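Local coordinates for arsenical resistance operon trans-acting repressor (Bacteroides vulgatus, PDB 3KTB), which probably binds DNA as a transcriptional repressor of an arsenical resistance operon, and belongs to the ArsD family with a thioredoxin-like fold, at residues 37-41 / 42-46; 79-83 / 84-88. One frame throughout, in Å; residues are numbered along the deposited sequence.

Contact 1 of 2, residues 37-41 / 42-46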
ATOM      1  N   GLU A  37     -31.715  -9.094  16.764  1.00 36.47           N
ATOM      2  CA  GLU A  37     -31.475 -10.454  17.198  1.00 33.35           C
ATOM      3  C   GLU A  37     -32.447 -11.422  16.493  1.00 41.32           C
ATOM      4  O   GLU A  37     -32.064 -12.533  16.103  1.00 39.76           O
ATOM      5  CB  GLU A  37     -31.582 -10.519  18.727  1.00 32.85           C
ATOM      6  CG  GLU A  37     -31.625 -11.886  19.317  1.00 35.27           C
ATOM      7  CD  GLU A  37     -30.360 -12.694  19.048  1.00 42.93           C
ATOM      8  OE1 GLU A  37     -29.308 -12.075  18.765  1.00 42.32           O
ATOM      9  OE2 GLU A  37     -30.434 -13.950  19.124  1.00 40.95           O
ATOM     10  N   SER A  38     -33.698 -11.013  16.306  1.00 43.75           N
ATOM     11  CA  SER A  38     -34.635 -11.896  15.588  1.00 47.65           C
ATOM     12  C   SER A  38     -34.151 -12.128  14.158  1.00 42.59           C
ATOM     13  O   SER A  38     -34.281 -13.235  13.625  1.00 38.67           O
ATOM     14  CB  SER A  38     -36.058 -11.323  15.524  1.00 48.89           C
ATOM     15  OG  SER A  38     -36.606 -11.164  16.808  1.00 58.00           O
ATOM     16  N   LEU A  39     -33.629 -11.075  13.531  1.00 35.22           N
ATOM     17  CA  LEU A  39     -33.092 -11.222  12.179  1.00 43.65           C
ATOM     18  C   LEU A  39     -31.876 -12.152  12.168  1.00 41.91           C
ATOM     19  O   LEU A  39     -31.772 -13.013  11.291  1.00 38.28           O
ATOM     20  CB  LEU A  39     -32.750  -9.870  11.555  1.00 35.33           C
ATOM     21  CG  LEU A  39     -34.017  -9.032  11.388  1.00 37.86           C
ATOM     22  CD1 LEU A  39     -33.703  -7.560  11.177  1.00 36.04           C
ATOM     23  CD2 LEU A  39     -34.850  -9.607  10.254  1.00 37.49           C
ATOM     24  N   LYS A  40     -30.992 -11.986  13.153  1.00 41.18           N
ATOM     25  CA  LYS A  40     -29.764 -12.775  13.255  1.00 42.70           C
ATOM     26  C   LYS A  40     -30.128 -14.254  13.268  1.00 46.02           C
ATOM     27  O   LYS A  40     -29.562 -15.075  12.514  1.00 44.95           O
ATOM     28  CB  LYS A  40     -28.974 -12.391  14.509  1.00 42.97           C
ATOM     29  CG  LYS A  40     -27.627 -13.131  14.710  1.00 47.70           C
ATOM     30  CD  LYS A  40     -26.901 -12.602  15.961  1.00 54.71           C
ATOM     31  CE  LYS A  40     -25.620 -13.375  16.344  1.00 63.32           C
ATOM     32  NZ  LYS A  40     -25.851 -14.792  16.833  1.00 70.19           N
ATOM     33  N   LYS A  41     -31.118 -14.582  14.089  1.00 41.22           N
ATOM     34  CA  LYS A  41     -31.586 -15.959  14.203  1.00 41.55           C
ATOM     35  C   LYS A  41     -32.012 -16.532  12.857  1.00 49.88           C
ATOM     36  O   LYS A  41     -32.027 -17.749  12.687  1.00 49.81           O
ATOM     37  CB  LYS A  41     -32.764 -16.042  15.178  1.00 44.54           C
ATOM     38  CG  LYS A  41     -32.340 -16.014  16.634  1.00 52.39           C
ATOM     39  CD  LYS A  41     -33.507 -16.383  17.552  1.00 62.19           C
ATOM     40  CE  LYS A  41     -33.057 -16.431  19.024  1.00 64.33           C
ATOM     41  NZ  LYS A  41     -32.675 -15.074  19.574  1.00 47.12           N
ATOM     42  N   GLN A  42     -32.389 -15.664  11.914  1.00 43.30           N
ATOM     43  CA  GLN A  42     -32.840 -16.123  10.594  1.00 44.36           C
ATOM     44  C   GLN A  42     -31.753 -15.919   9.548  1.00 43.31           C
ATOM     45  O   GLN A  42     -32.000 -15.930   8.350  1.00 48.98           O
ATOM     46  CB  GLN A  42     -34.132 -15.410  10.197  1.00 48.77           C
ATOM     47  CG  GLN A  42     -35.276 -15.794  11.102  1.00 58.21           C
ATOM     48  CD  GLN A  42     -36.583 -15.168  10.686  1.00 69.53           C
ATOM     49  OE1 GLN A  42     -37.038 -14.213  11.310  1.00 76.40           O
ATOM     50  NE2 GLN A  42     -37.198 -15.697   9.626  1.00 70.07           N
ATOM     51  N   GLY A  43     -30.538 -15.703  10.012  1.00 39.91           N
ATOM     52  CA  GLY A  43     -29.426 -15.607   9.098  1.00 47.23           C
ATOM     53  C   GLY A  43     -29.318 -14.263   8.418  1.00 50.50           C
ATOM     54  O   GLY A  43     -28.550 -14.112   7.460  1.00 51.20           O
ATOM     55  N   ILE A  44     -30.068 -13.279   8.917  1.00 46.99           N
ATOM     56  CA  ILE A  44     -29.976 -11.936   8.378  1.00 42.67           C
ATOM     57  C   ILE A  44     -29.214 -11.013   9.326  1.00 45.62           C
ATOM     58  O   ILE A  44     -29.632 -10.792  10.459  1.00 45.03           O
ATOM     59  CB  ILE A  44     -31.357 -11.349   8.131  1.00 41.73           C
ATOM     60  CG1 ILE A  44     -32.078 -12.160   7.068  1.00 45.63           C
ATOM     61  CG2 ILE A  44     -31.228  -9.874   7.720  1.00 39.74           C
ATOM     62  CD1 ILE A  44     -33.549 -11.986   7.101  1.00 44.37           C
ATOM     63  N   ILE A  45     -28.115 -10.448   8.836  1.00 43.24           N
ATOM     64  CA  ILE A  45     -27.207  -9.655   9.653  1.00 39.25           C
ATOM     65  C   ILE A  45     -27.394  -8.160   9.450  1.00 42.38           C
ATOM     66  O   ILE A  45     -27.171  -7.634   8.361  1.00 47.54           O
ATOM     67  CB  ILE A  45     -25.741 -10.013   9.336  1.00 49.30           C
ATOM     68  CG1 ILE A  45     -25.595 -11.527   9.150  1.00 50.97           C
ATOM     69  CG2 ILE A  45     -24.820  -9.510  10.446  1.00 51.61           C
ATOM     70  CD1 ILE A  45     -25.923 -12.314  10.410  1.00 54.88           C
ATOM     71  N   VAL A  46     -27.820  -7.474  10.503  1.00 41.96           N
ATOM     72  CA  VAL A  46     -27.848  -6.017  10.496  1.00 44.93           C
ATOM     73  C   VAL A  46     -26.581  -5.540  11.205  1.00 48.98           C
ATOM     74  O   VAL A  46     -26.448  -5.684  12.421  1.00 48.76           O
ATOM     75  CB  VAL A  46     -29.092  -5.478  11.229  1.00 42.45           C
ATOM     76  CG1 VAL A  46     -29.105  -3.967  11.194  1.00 44.18           C
ATOM     77  CG2 VAL A  46     -30.343  -6.026  10.583  1.00 40.77           C
TER

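Contact 2 of 2, residues 79-83 / 84-88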
ATOM      1  N   THR A  79     -29.240   5.143   9.645  1.00 65.33           N
ATOM      2  CA  THR A  79     -29.429   3.813   9.080  1.00 60.28           C
ATOM      3  C   THR A  79     -29.290   3.847   7.571  1.00 66.67           C
ATOM      4  O   THR A  79     -29.974   4.604   6.904  1.00 72.51           O
ATOM      5  CB  THR A  79     -30.801   3.289   9.403  1.00 60.40           C
ATOM      6  OG1 THR A  79     -30.954   3.283  10.822  1.00 61.42           O
ATOM      7  CG2 THR A  79     -30.955   1.867   8.882  1.00 60.80           C
ATOM      8  N   LEU A  80     -28.393   3.030   7.034  1.00 69.73           N
ATOM      9  CA  LEU A  80     -28.256   2.922   5.588  1.00 69.30           C
ATOM     10  C   LEU A  80     -29.029   1.693   5.145  1.00 65.57           C
ATOM     11  O   LEU A  80     -28.979   0.653   5.797  1.00 59.05           O
ATOM     12  CB  LEU A  80     -26.792   2.781   5.168  1.00 64.91           C
ATOM     13  CG  LEU A  80     -25.791   3.830   5.649  1.00 67.19           C
ATOM     14  CD1 LEU A  80     -24.397   3.475   5.138  1.00 68.76           C
ATOM     15  CD2 LEU A  80     -26.203   5.231   5.211  1.00 69.94           C
ATOM     16  N   VAL A  81     -29.763   1.844   4.050  1.00 66.10           N
ATOM     17  CA  VAL A  81     -30.466   0.752   3.424  1.00 66.04           C
ATOM     18  C   VAL A  81     -29.927   0.692   2.008  1.00 68.92           C
ATOM     19  O   VAL A  81     -30.033   1.661   1.258  1.00 76.78           O
ATOM     20  CB  VAL A  81     -31.982   0.981   3.437  1.00 63.54           C
ATOM     21  CG1 VAL A  81     -32.708  -0.120   2.655  1.00 60.69           C
ATOM     22  CG2 VAL A  81     -32.474   1.021   4.870  1.00 59.75           C
ATOM     23  N   ASP A  82     -29.319  -0.447   1.683  1.00 68.09           N
ATOM     24  CA  ASP A  82     -28.537  -0.648   0.463  1.00 73.24           C
ATOM     25  C   ASP A  82     -27.559   0.493   0.178  1.00 79.63           C
ATOM     26  O   ASP A  82     -27.375   0.893  -0.966  1.00 83.38           O
ATOM     27  CB  ASP A  82     -29.442  -0.945  -0.735  1.00 73.69           C
ATOM     28  CG  ASP A  82     -30.035  -2.352  -0.684  1.00 81.22           C
ATOM     29  OD1 ASP A  82     -31.205  -2.520  -1.094  1.00 87.78           O
ATOM     30  OD2 ASP A  82     -29.336  -3.297  -0.237  1.00 77.12           O
ATOM     31  N   GLY A  83     -26.940   1.011   1.233  1.00 79.18           N
ATOM     32  CA  GLY A  83     -25.889   2.003   1.111  1.00 80.42           C
ATOM     33  C   GLY A  83     -26.324   3.450   1.241  1.00 87.60           C
ATOM     34  O   GLY A  83     -25.481   4.332   1.411  1.00 90.35           O
ATOM     35  N   GLU A  84     -27.627   3.706   1.164  1.00 89.79           N
ATOM     36  CA  GLU A  84     -28.125   5.080   1.179  1.00 92.65           C
ATOM     37  C   GLU A  84     -28.888   5.424   2.446  1.00 90.35           C
ATOM     38  O   GLU A  84     -29.564   4.570   3.029  1.00 88.15           O
ATOM     39  CB  GLU A  84     -29.015   5.326  -0.028  1.00105.97           C
ATOM     40  CG  GLU A  84     -28.274   5.269  -1.345  1.00121.95           C
ATOM     41  CD  GLU A  84     -29.067   4.542  -2.404  1.00135.86           C
ATOM     42  OE1 GLU A  84     -29.662   3.493  -2.071  1.00139.06           O
ATOM     43  OE2 GLU A  84     -29.096   5.017  -3.562  1.00141.18           O
ATOM     44  N   ILE A  85     -28.775   6.684   2.863  1.00 88.99           N
ATOM     45  CA  ILE A  85     -29.455   7.168   4.059  1.00 87.57           C
ATOM     46  C   ILE A  85     -30.922   6.823   3.977  1.00 83.64           C
ATOM     47  O   ILE A  85     -31.567   7.152   3.002  1.00 84.49           O
ATOM     48  CB  ILE A  85     -29.368   8.689   4.179  1.00 89.69           C
ATOM     49  CG1 ILE A  85     -27.917   9.160   4.085  1.00 92.78           C
ATOM     50  CG2 ILE A  85     -30.014   9.159   5.477  1.00 87.73           C
ATOM     51  CD1 ILE A  85     -27.077   8.774   5.259  1.00 89.50           C
ATOM     52  N   ALA A  86     -31.456   6.161   4.996  1.00 77.01           N
ATOM     53  CA  ALA A  86     -32.878   5.845   5.010  1.00 73.27           C
ATOM     54  C   ALA A  86     -33.557   6.472   6.228  1.00 72.87           C
ATOM     55  O   ALA A  86     -34.724   6.877   6.165  1.00 67.64           O
ATOM     56  CB  ALA A  86     -33.082   4.347   4.996  1.00 68.18           C
ATOM     57  N   VAL A  87     -32.834   6.529   7.344  1.00 69.63           N
ATOM     58  CA  VAL A  87     -33.379   7.134   8.553  1.00 73.40           C
ATOM     59  C   VAL A  87     -32.289   7.839   9.342  1.00 77.17           C
ATOM     60  O   VAL A  87     -31.139   7.405   9.357  1.00 79.19           O
ATOM     61  CB  VAL A  87     -34.054   6.088   9.475  1.00 67.99           C
ATOM     62  CG1 VAL A  87     -34.950   6.778  10.516  1.00 66.21           C
ATOM     63  CG2 VAL A  87     -34.855   5.095   8.673  1.00 66.29           C
ATOM     64  N   SER A  88     -32.651   8.930  10.006  1.00 84.53           N
ATOM     65  CA  SER A  88     -31.723   9.582  10.928  1.00 87.09           C
ATOM     66  C   SER A  88     -32.443  10.119  12.156  1.00 87.90           C
ATOM     67  O   SER A  88     -33.681  10.159  12.193  1.00 79.37           O
ATOM     68  CB  SER A  88     -30.921  10.689  10.243  1.00 91.47           C
ATOM     69  OG  SER A  88     -31.789  11.663   9.706  1.00101.46           O
TER

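Contact 1 of 2, residues 37-41 / 42-46
With CG beside its backbone N (chi1 -64°) and chi2 near 163°, L39 sends CD1 to V46 and CD2 toward I44. V46 CG2 is 3.7 Å from L39 CD1. The L39 and I44 side chains pass at a slant, with L39 CB 4.0 Å from I44 CB. The backbone turn that permits this is a Schellman motif closing the helix. G43 is its C-prime residue, with a positive phi of 79°. G43 N bonds to K40 O at 2.8 Å, and I44 N bonds to L39 O at 2.9 Å. Q42 N also donates to L39 O, at 2.8 Å. The two donors come to L39 O from opposite faces of its carbonyl plane. K41 NZ forms a salt bridge, 2.5 Å, to E37 OE2 four residues earlier, and the oxygen offers its anti lone pair. The motif turns the chain from helix 27-41 back toward strand 47-50. L39 and V46 both pack on M97 of helix 94-101, and V46 also touches I7 and I9 of strand 7-11.

Contact 2 of 2, residues 79-83 / 84-88
Strands 79-81 and 84-87 pair antiparallel, joined by a type I' turn from V81 to E84, and a classic beta bulge sets A86 and V87 both against T79. L80 and I85 form the non-hydrogen-bonded pair and share a face. There the ends of their side chains meet, L80 CD2 lying 3.6 Å from I85 CD1. The other face carries T79, V81, E84 and V87. With CG1 anti to the backbone N (chi1 175°), V81 turns CG2 to the A86 methyl, at a tight 3.4 Å from A86 CB. In the backbone, T79 N donates to V87 O at 3.0 Å. T79 O accepts A86 N at 2.9 Å, with a weak bond from V87 N. Nearer the turn, V81 and E84 are a hydrogen-bonded pair: V81 N donates to E84 O at 2.9 Å, and E84 N returns a bond to V81 O at 3.2 Å. G83 takes a positive phi of 95° in the turn, a conformation that glycine adopts readily. The hairpin closes one edge of the four-stranded sheet within this chain. Strand 78-81 runs beside strand 7-11, where L80 pairs with E8 through the backbone. V81, A86 and V87 pack on W100 of helix 94-101, while L80 touches V64 and I85 touches F67, both of helix 62-69.

Contact 1 comes first along the chain and closes before contact 2 opens. Their centres are about 18 Å apart, and their nearest atoms, about 7 Å apart, do not touch. Contact 1 leads into strand 47-50, one outer strand of the sheet within this chain. Contact 2 contains strand 84-87, the outer strand at the other side. Strands 7-11 and 78-81 lie between them, so within this chain the two turns serve opposite edges of one mixed sheet. Both also pack on helix 94-101: contact 1 through M97 and T101, contact 2 through Q96 and W100. Helix 94-101 thus touches both contacts, consistent with the thioredoxin-like fold of the family.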